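Local structure of ORF 37 (Human herpesvirus 8 type M, 3POV) at residues A[201-206]-A[222-227]. The protein cleaves double- and single-stranded DNA as a metal-dependent endo- and exonuclease, processing branched viral DNA intermediates so that unit-length genomes can be packaged. Residues are numbered along the deposited sequence; the frame is centred on the assembly and turned at random.
Sequences ETNCLD and LDFAAN
Cys204 and Ala225 form an antiparallel hydrogen-bonded pair: the amide N of Cys204 donates to O of Ala225 (2.9 Å), and N of Ala225 returns a bond to O of Cys204 (3.0 Å). O of Cys204 also makes a CA-H...O contact with CA of Phe224, beside the regular bond. Toward the other end, the side chain of Asn203 also reaches the backbone across the pair. Its OD1 accepts the amide N of Asn227 at 3.2 Å, in the carbonyl plane and on a lone pair, while ND2 bonds to O of His198; gripped at both ends, the amide is held against rotation.

Strand 203-204 is the outermost strand on its side of the central mixed sheet of this PD-(D/E)XK nuclease, and strand 224-226 links it to strand 243-250. The inner strand follows directly on Asp223, a magnesium ligand together with Glu246 and Ile247, so this edge pairing begins right beside the magnesium site.

Apolar packing centres on the ring of Phe224. With CG anti to the backbone N (chi1 174°), the end of the ring comes close to the 201-206 segment, where CD2 of Leu205 meets its edge near the ring plane, 3.4 Å from CE1, the two side chains lying side by side. CB of Asn203 approaches the same ring obliquely, the amide plane turned 52° from it. Lys190, Leu193 and Ala194 of helix 181-197 also pack on Phe224.

At the metal-proximal end, a water bridges O of Leu205 and O of Leu222, at 3.0 Å from each. NZ of Lys190 bonds both O of Leu205 and O of Asp223; the two oxygens are 3.3 Å apart, both acceptors, and the shared ammonium probably offsets their repulsion. At the far end, the carboxylate of Glu201 lies obliquely across the side chain of Asn227, OE2 3.4 Å from its CB, while OE1 is bonded to His198.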
loop_
_atom_site.group_PDB
_atom_site.type_symbol
_atom_site.label_atom_id
_atom_site.label_comp_id
_atom_site.label_asym_id
_atom_site.label_seq_id
_atom_site.Cartn_x
_atom_site.Cartn_y
_atom_site.Cartn_z
ATOM N N GLU A 201 7.338 -11.113 19.671
ATOM C CA GLU A 201 7.876 -11.527 18.383
ATOM C C GLU A 201 8.691 -10.420 17.731
ATOM O O GLU A 201 8.500 -9.236 18.022
ATOM C CB GLU A 201 6.746 -11.943 17.440
ATOM C CG GLU A 201 5.972 -13.169 17.880
ATOM C CD GLU A 201 4.722 -13.374 17.057
ATOM O OE1 GLU A 201 3.815 -12.523 17.145
ATOM O OE2 GLU A 201 4.639 -14.379 16.320
ATOM N N THR A 202 9.601 -10.816 16.848
ATOM C CA THR A 202 10.349 -9.868 16.045
ATOM C C THR A 202 9.474 -9.455 14.877
ATOM O O THR A 202 8.935 -10.299 14.160
ATOM C CB THR A 202 11.658 -10.476 15.512
ATOM O OG1 THR A 202 11.359 -11.540 14.601
ATOM C CG2 THR A 202 12.503 -11.012 16.655
ATOM N N ASN A 203 9.322 -8.150 14.696
ATOM C CA ASN A 203 8.485 -7.633 13.632
ATOM C C ASN A 203 9.255 -6.616 12.811
ATOM O O ASN A 203 10.366 -6.235 13.169
ATOM C CB ASN A 203 7.226 -6.990 14.217
ATOM C CG ASN A 203 6.629 -7.800 15.359
ATOM O OD1 ASN A 203 6.291 -8.973 15.198
ATOM N ND2 ASN A 203 6.494 -7.169 16.520
ATOM N N CYS A 204 8.666 -6.185 11.704
ATOM C CA CYS A 204 9.241 -5.109 10.914
ATOM C C CYS A 204 8.207 -4.012 10.737
ATOM O O CYS A 204 7.111 -4.252 10.224
ATOM C CB CYS A 204 9.735 -5.619 9.555
ATOM S SG CYS A 204 10.518 -4.341 8.531
ATOM N N LEU A 205 8.562 -2.809 11.173
ATOM C CA LEU A 205 7.651 -1.670 11.154
ATOM C C LEU A 205 7.910 -0.766 9.952
ATOM O O LEU A 205 7.090 0.093 9.622
ATOM C CB LEU A 205 7.809 -0.860 12.442
ATOM C CG LEU A 205 7.709 -1.625 13.767
ATOM C CD1 LEU A 205 8.475 -0.908 14.878
ATOM C CD2 LEU A 205 6.256 -1.857 14.172
ATOM N N ASP A 206 9.056 -0.963 9.303
ATOM C CA ASP A 206 9.492 -0.078 8.225
ATOM C C ASP A 206 9.824 -0.805 6.925
ATOM O O ASP A 206 10.766 -1.595 6.864
ATOM C CB ASP A 206 10.703 0.745 8.672
ATOM C CG ASP A 206 10.361 1.730 9.766
ATOM O OD1 ASP A 206 9.544 2.639 9.510
ATOM O OD2 ASP A 206 10.908 1.597 10.881
ATOM N N LEU A 222 4.841 -2.030 2.217
ATOM C CA LEU A 222 4.061 -2.672 3.262
ATOM C C LEU A 222 4.066 -1.798 4.508
ATOM O O LEU A 222 4.992 -1.015 4.718
ATOM C CB LEU A 222 4.649 -4.041 3.592
ATOM C CG LEU A 222 4.842 -4.988 2.409
ATOM C CD1 LEU A 222 5.622 -6.221 2.832
ATOM C CD2 LEU A 222 3.502 -5.371 1.809
ATOM N N ASP A 223 3.031 -1.942 5.333
ATOM C CA ASP A 223 2.908 -1.157 6.559
ATOM C C ASP A 223 3.575 -1.835 7.741
ATOM O O ASP A 223 4.346 -1.215 8.467
ATOM C CB ASP A 223 1.438 -0.913 6.894
ATOM C CG ASP A 223 0.764 0.000 5.907
ATOM O OD1 ASP A 223 1.368 1.033 5.538
ATOM O OD2 ASP A 223 -0.371 -0.313 5.500
ATOM N N PHE A 224 3.269 -3.111 7.936
ATOM C CA PHE A 224 3.723 -3.815 9.124
ATOM C C PHE A 224 3.774 -5.315 8.876
ATOM O O PHE A 224 2.943 -5.862 8.159
ATOM C CB PHE A 224 2.793 -3.489 10.308
ATOM C CG PHE A 224 3.083 -4.284 11.552
ATOM C CD1 PHE A 224 4.105 -3.911 12.405
ATOM C CD2 PHE A 224 2.332 -5.401 11.871
ATOM C CE1 PHE A 224 4.376 -4.647 13.553
ATOM C CE2 PHE A 224 2.595 -6.137 13.015
ATOM C CZ PHE A 224 3.617 -5.760 13.858
ATOM N N ALA A 225 4.758 -5.979 9.466
ATOM C CA ALA A 225 4.823 -7.434 9.399
ATOM C C ALA A 225 5.235 -8.048 10.735
ATOM O O ALA A 225 6.190 -7.599 11.368
ATOM C CB ALA A 225 5.763 -7.877 8.295
ATOM N N ALA A 226 4.511 -9.077 11.157
ATOM C CA ALA A 226 4.810 -9.755 12.415
ATOM C C ALA A 226 5.508 -11.093 12.200
ATOM O O ALA A 226 5.230 -11.808 11.235
ATOM C CB ALA A 226 3.539 -9.947 13.236
ATOM N N ASN A 227 6.420 -11.419 13.111
ATOM C CA ASN A 227 7.102 -12.708 13.115
ATOM C C ASN A 227 7.914 -12.958 11.846
ATOM O O ASN A 227 7.628 -13.883 11.084
ATOM C CB ASN A 227 6.099 -13.839 13.341
ATOM C CG ASN A 227 6.763 -15.123 13.795
ATOM O OD1 ASN A 227 7.609 -15.116 14.693
ATOM N ND2 ASN A 227 6.375 -16.236 13.186
HETATM O O HOH W 1 6.462 0.660 6.737
#